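Local atomic coordinates of interleukin-2 receptor subunit beta (Mus musculus, PDB entry 6DG5), a protein that serves as a receptor subunit for interleukin-2 and interleukin-15, probably passing the mitogenic signal of interleukin-2 into the cell and taking part in receptor-mediated endocytosis. Residues R42-T47 / Q71-V76; V30-V35 / T47-L52. All blocks are in the same frame, centred on the assembly; numbering follows the deposited sequence.

In the fold
Both contacts lie in the N-terminal domain of the receptor's extracellular part and use the strand 46-54, with Thr47 common to the two; their centres are about 20 Å apart. Contact 2 pairs that strand with strand 33-39 inside the sheet, between two disulfides, and no other protein chain of the assembly touches its segments. Contact 1 lies at the beginning of the strand, where the turn 42-45 meets the loop 71-76 and a chain of another protein packs against both. Sugar is in the neighbourhood of both but in contact with neither: the side chain of Leu50 is about 9 Å from an N-acetylglucosamine, and that of Ser72 about 11 Å from one.

Contact 1 (R42-T47 / Q71-V76); sequences RHWNKT and QSLTSV
Arg42 reaches across to the loop 71-76 and lays its guanidinium against the backbone of Ser72. At the root of this side chain CB sits 3.3 Å above one face of the Trp44 ring, displaced toward the rim, while Lys46 NZ of the same segment lies over the opposite face. From CG to NE the chain runs extended, which carries the guanidinium across to the loop. CD comes within 3.6 Å of Ser72 O. Further out, that oxygen lies over a face of the guanidinium: Ser72 O is 2.8 Å from NE of Arg42, but the angle is poor and this is no hydrogen bond. At the tip the two amino groups turn to other partners, NH1 to Asp77 in a salt bridge and NH2 to a polar side chain of another protein's chain. An alanine here would probably leave Asp77 without its cationic mate and the neighbouring chain without the bond from NH2, although CB would still cover Trp44.

Beside the arginine, Leu73 CD2 meets the edge of the indole, 4.2 Å from Trp44 CZ2. The loop has a brace of its own, because Gln71 NE2 donates to Leu73 O over 2.7 Å at 178°, the acceptor lying in the plane of the amide. Gln71 OE1 accepts from Arg15 and also bonds to Ser133, a residue of the fibronectin type-III region that follows. Thr74 OG1 shares Asp77 OD2 with the arginine. Loops gathered near the junction of two beta domains and packed against a partner protein are characteristic of the ligand-binding elbow of type I cytokine receptors, and this site is consistent with it.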
loop_
_atom_site.group_PDB
_atom_site.type_symbol
_atom_site.label_atom_id
_atom_site.label_comp_id
_atom_site.label_asym_id
_atom_site.label_seq_id
_atom_site.Cartn_x
_atom_site.Cartn_y
_atom_site.Cartn_z
ATOM N N ARG B 42 -20.392 12.673 6.942
ATOM C CA ARG B 42 -21.468 12.408 6.000
ATOM C C ARG B 42 -22.814 12.752 6.623
ATOM O O ARG B 42 -23.015 12.604 7.831
ATOM C CB ARG B 42 -21.447 10.945 5.546
ATOM C CG ARG B 42 -20.420 10.680 4.460
ATOM C CD ARG B 42 -19.932 9.245 4.466
ATOM N NE ARG B 42 -19.136 8.958 3.277
ATOM C CZ ARG B 42 -17.827 9.166 3.188
ATOM N NH1 ARG B 42 -17.161 9.654 4.224
ATOM N NH2 ARG B 42 -17.183 8.881 2.065
ATOM N N HIS B 43 -23.734 13.219 5.781
ATOM C CA HIS B 43 -25.027 13.695 6.252
ATOM C C HIS B 43 -26.057 12.584 6.422
ATOM O O HIS B 43 -27.140 12.849 6.956
ATOM C CB HIS B 43 -25.577 14.755 5.291
ATOM C CG HIS B 43 -24.822 16.049 5.315
ATOM N ND1 HIS B 43 -24.749 16.885 4.221
ATOM C CD2 HIS B 43 -24.119 16.657 6.300
ATOM C CE1 HIS B 43 -24.028 17.949 4.528
ATOM N NE2 HIS B 43 -23.635 17.835 5.783
ATOM N N TRP B 44 -25.755 11.359 6.001
ATOM C CA TRP B 44 -26.766 10.315 6.042
ATOM C C TRP B 44 -26.861 9.688 7.432
ATOM O O TRP B 44 -26.058 9.954 8.331
ATOM C CB TRP B 44 -26.493 9.236 4.990
ATOM C CG TRP B 44 -25.082 8.722 4.924
ATOM C CD1 TRP B 44 -24.171 8.968 3.938
ATOM C CD2 TRP B 44 -24.428 7.857 5.864
ATOM N NE1 TRP B 44 -22.993 8.319 4.208
ATOM C CE2 TRP B 44 -23.122 7.631 5.386
ATOM C CE3 TRP B 44 -24.819 7.255 7.065
ATOM C CZ2 TRP B 44 -22.205 6.833 6.067
ATOM C CZ3 TRP B 44 -23.906 6.465 7.740
ATOM C CH2 TRP B 44 -22.615 6.261 7.239
ATOM N N ASN B 45 -27.868 8.831 7.590
ATOM C CA ASN B 45 -28.141 8.156 8.857
ATOM C C ASN B 45 -28.755 6.805 8.521
ATOM O O ASN B 45 -29.897 6.744 8.054
ATOM C CB ASN B 45 -29.071 8.991 9.733
ATOM C CG ASN B 45 -29.377 8.330 11.061
ATOM O OD1 ASN B 45 -28.714 7.372 11.459
ATOM N ND2 ASN B 45 -30.384 8.842 11.756
ATOM N N LYS B 46 -28.001 5.731 8.743
ATOM C CA LYS B 46 -28.390 4.392 8.326
ATOM C C LYS B 46 -28.940 3.590 9.502
ATOM O O LYS B 46 -28.520 3.763 10.649
ATOM C CB LYS B 46 -27.203 3.656 7.701
ATOM C CG LYS B 46 -26.727 4.273 6.394
ATOM C CD LYS B 46 -27.707 3.987 5.267
ATOM C CE LYS B 46 -27.693 5.087 4.215
ATOM N NZ LYS B 46 -26.345 5.303 3.622
ATOM N N THR B 47 -29.886 2.699 9.199
ATOM C CA THR B 47 -30.603 1.943 10.218
ATOM C C THR B 47 -30.791 0.497 9.774
ATOM O O THR B 47 -30.848 0.199 8.577
ATOM C CB THR B 47 -31.977 2.563 10.520
ATOM O OG1 THR B 47 -32.692 2.768 9.295
ATOM C CG2 THR B 47 -31.822 3.893 11.246
ATOM N N GLN B 71 -16.419 2.731 -1.879
ATOM C CA GLN B 71 -15.692 3.177 -0.690
ATOM C C GLN B 71 -16.575 4.159 0.066
ATOM O O GLN B 71 -16.531 5.370 -0.155
ATOM C CB GLN B 71 -14.355 3.800 -1.070
ATOM C CG GLN B 71 -13.424 4.020 0.113
ATOM C CD GLN B 71 -13.018 2.721 0.772
ATOM O OE1 GLN B 71 -12.630 1.766 0.100
ATOM N NE2 GLN B 71 -13.120 2.669 2.094
ATOM N N SER B 72 -17.377 3.631 0.993
ATOM C CA SER B 72 -18.348 4.464 1.691
ATOM C C SER B 72 -17.739 5.206 2.875
ATOM O O SER B 72 -18.263 6.250 3.277
ATOM C CB SER B 72 -19.527 3.613 2.163
ATOM O OG SER B 72 -19.118 2.684 3.150
ATOM N N LEU B 73 -16.650 4.696 3.443
ATOM C CA LEU B 73 -16.024 5.301 4.608
ATOM C C LEU B 73 -14.532 5.483 4.364
ATOM O O LEU B 73 -13.938 4.833 3.500
ATOM C CB LEU B 73 -16.243 4.452 5.865
ATOM C CG LEU B 73 -17.685 4.274 6.333
ATOM C CD1 LEU B 73 -17.759 3.204 7.410
ATOM C CD2 LEU B 73 -18.245 5.589 6.848
ATOM N N THR B 74 -13.931 6.369 5.148
ATOM C CA THR B 74 -12.513 6.689 5.052
ATOM C C THR B 74 -11.830 6.456 6.395
ATOM O O THR B 74 -12.448 6.030 7.374
ATOM C CB THR B 74 -12.300 8.133 4.591
ATOM O OG1 THR B 74 -13.119 9.014 5.371
ATOM C CG2 THR B 74 -12.658 8.274 3.132
ATOM N N SER B 75 -10.529 6.750 6.425
ATOM C CA SER B 75 -9.748 6.560 7.640
ATOM C C SER B 75 -10.098 7.592 8.701
ATOM O O SER B 75 -9.991 7.308 9.899
ATOM C CB SER B 75 -8.258 6.627 7.309
ATOM O OG SER B 75 -8.003 6.098 6.020
ATOM N N VAL B 76 -10.515 8.792 8.285
ATOM C CA VAL B 76 -10.834 9.859 9.226
ATOM C C VAL B 76 -12.310 9.885 9.603
ATOM O O VAL B 76 -12.723 10.745 10.392
ATOM C CB VAL B 76 -10.407 11.227 8.652
ATOM C CG1 VAL B 76 -8.986 11.152 8.113
ATOM C CG2 VAL B 76 -11.365 11.672 7.565
#

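Contact 2 (V30-V35 / T47-L52); sequences VTTCHV and TCELTL
Val35 and Leu50 meet inside a beta hairpin, strands 33-39 and 46-54, in the N-terminal beta domain of this type I cytokine receptor. The short segments 33-35 and 47-49 run antiparallel at 147°, their axes 4.7 Å apart. The buried side is the face carrying Val35 and Cys48. There Val35 CG2 touches Leu50 CG at 3.9 Å, the two side chains crossing at about a right angle, and Leu50 CD1 lies against Cys33 CB. Cys48 SG comes 3.8 Å from Val35 CB, with chi1 at 60° setting the sulphur between the backbone N and the carbonyl carbon. Both cysteines are tied to neighbouring strands, Cys33 to Cys85 and Cys48 to Cys60, and Trp22 touches both Cys33 and Leu50. The backbone rungs are Leu50 N to Cys33 O, 3.0 Å and nearly straight, and Val35 N to Cys48 O, 2.9 Å; the return bond from Cys48 N to Val35 O is longer.

The other face is the more exposed one, and its polar link is weak. His34 and Glu49 form a non-hydrogen-bonded pair there, with Trp91 edge-to-face to the imidazole. Glu49 extends past the ring, and its OE2 accepts a weak hydrogen bond from Thr32 OG1, beyond which Thr31 and Val30 are poorly ordered. At the root of that glutamate side chain, Glu49 CB makes a CH-pi contact over the face of the His34 ring, 3.9 Å from the centroid and 20° off the normal.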
loop_
_atom_site.group_PDB
_atom_site.type_symbol
_atom_site.label_atom_id
_atom_site.label_comp_id
_atom_site.label_asym_id
_atom_site.label_seq_id
_atom_site.Cartn_x
_atom_site.Cartn_y
_atom_site.Cartn_z
ATOM N N VAL B 30 -37.561 -6.502 25.223
ATOM C CA VAL B 30 -38.647 -6.060 24.352
ATOM C C VAL B 30 -38.556 -6.741 22.993
ATOM O O VAL B 30 -37.629 -7.515 22.729
ATOM C CB VAL B 30 -38.644 -4.529 24.201
ATOM C CG1 VAL B 30 -39.124 -3.876 25.488
ATOM C CG2 VAL B 30 -37.257 -4.046 23.838
ATOM N N THR B 31 -39.516 -6.441 22.117
ATOM C CA THR B 31 -39.681 -7.209 20.887
ATOM C C THR B 31 -38.695 -6.785 19.803
ATOM O O THR B 31 -38.075 -7.636 19.155
ATOM C CB THR B 31 -41.116 -7.076 20.377
ATOM O OG1 THR B 31 -41.498 -5.694 20.373
ATOM C CG2 THR B 31 -42.072 -7.863 21.262
ATOM N N THR B 32 -38.544 -5.481 19.579
ATOM C CA THR B 32 -37.769 -4.972 18.456
ATOM C C THR B 32 -36.688 -4.016 18.944
ATOM O O THR B 32 -36.914 -3.217 19.859
ATOM C CB THR B 32 -38.689 -4.278 17.432
ATOM O OG1 THR B 32 -38.843 -5.117 16.279
ATOM C CG2 THR B 32 -38.136 -2.925 17.002
ATOM N N CYS B 33 -35.507 -4.123 18.332
ATOM C CA CYS B 33 -34.381 -3.235 18.587
ATOM C C CYS B 33 -33.689 -2.922 17.271
ATOM O O CYS B 33 -33.586 -3.785 16.394
ATOM C CB CYS B 33 -33.371 -3.859 19.559
ATOM S SG CYS B 33 -33.960 -4.140 21.246
ATOM N N HIS B 34 -33.203 -1.689 17.139
ATOM C CA HIS B 34 -32.583 -1.221 15.908
ATOM C C HIS B 34 -31.205 -0.645 16.204
ATOM O O HIS B 34 -30.850 -0.378 17.355
ATOM C CB HIS B 34 -33.454 -0.175 15.202
ATOM C CG HIS B 34 -34.605 -0.756 14.441
ATOM N ND1 HIS B 34 -35.497 -1.643 15.002
ATOM C CD2 HIS B 34 -35.011 -0.575 13.161
ATOM C CE1 HIS B 34 -36.402 -1.984 14.103
ATOM N NE2 HIS B 34 -36.129 -1.349 12.977
ATOM N N VAL B 35 -30.426 -0.456 15.142
ATOM C CA VAL B 35 -29.078 0.096 15.223
ATOM C C VAL B 35 -29.011 1.317 14.317
ATOM O O VAL B 35 -29.223 1.205 13.104
ATOM C CB VAL B 35 -28.009 -0.935 14.829
ATOM C CG1 VAL B 35 -26.647 -0.267 14.716
ATOM C CG2 VAL B 35 -27.967 -2.070 15.839
ATOM N N THR B 47 -29.886 2.699 9.199
ATOM C CA THR B 47 -30.603 1.943 10.218
ATOM C C THR B 47 -30.791 0.497 9.774
ATOM O O THR B 47 -30.848 0.199 8.577
ATOM C CB THR B 47 -31.977 2.563 10.520
ATOM O OG1 THR B 47 -32.692 2.768 9.295
ATOM C CG2 THR B 47 -31.822 3.893 11.246
ATOM N N CYS B 48 -30.899 -0.396 10.757
ATOM C CA CYS B 48 -31.171 -1.810 10.520
ATOM C C CYS B 48 -31.797 -2.391 11.780
ATOM O O CYS B 48 -31.684 -1.820 12.867
ATOM C CB CYS B 48 -29.897 -2.581 10.149
ATOM S SG CYS B 48 -28.631 -2.523 11.439
ATOM N N GLU B 49 -32.446 -3.542 11.627
ATOM C CA GLU B 49 -33.092 -4.226 12.741
ATOM C C GLU B 49 -32.249 -5.414 13.190
ATOM O O GLU B 49 -31.762 -6.189 12.361
ATOM C CB GLU B 49 -34.492 -4.704 12.360
ATOM C CG GLU B 49 -35.247 -5.363 13.508
ATOM C CD GLU B 49 -36.515 -6.061 13.059
ATOM O OE1 GLU B 49 -36.683 -6.259 11.838
ATOM O OE2 GLU B 49 -37.341 -6.415 13.929
ATOM N N LEU B 50 -32.092 -5.557 14.505
ATOM C CA LEU B 50 -31.312 -6.662 15.049
ATOM C C LEU B 50 -32.094 -7.966 14.962
ATOM O O LEU B 50 -33.301 -8.003 15.222
ATOM C CB LEU B 50 -30.931 -6.376 16.503
ATOM C CG LEU B 50 -29.839 -5.332 16.736
ATOM C CD1 LEU B 50 -29.888 -4.836 18.168
ATOM C CD2 LEU B 50 -28.476 -5.922 16.425
ATOM N N THR B 51 -31.401 -9.039 14.588
ATOM C CA THR B 51 -31.997 -10.360 14.454
ATOM C C THR B 51 -31.150 -11.378 15.205
ATOM O O THR B 51 -29.920 -11.275 15.231
ATOM C CB THR B 51 -32.126 -10.767 12.980
ATOM O OG1 THR B 51 -32.650 -9.667 12.225
ATOM C CG2 THR B 51 -33.062 -11.960 12.834
ATOM N N LEU B 52 -31.812 -12.363 15.809
ATOM C CA LEU B 52 -31.129 -13.348 16.637
ATOM C C LEU B 52 -30.377 -14.353 15.772
ATOM O O LEU B 52 -30.923 -14.878 14.797
ATOM C CB LEU B 52 -32.134 -14.074 17.532
ATOM C CG LEU B 52 -31.555 -14.994 18.608
ATOM C CD1 LEU B 52 -30.866 -14.179 19.688
ATOM C CD2 LEU B 52 -32.639 -15.879 19.205
#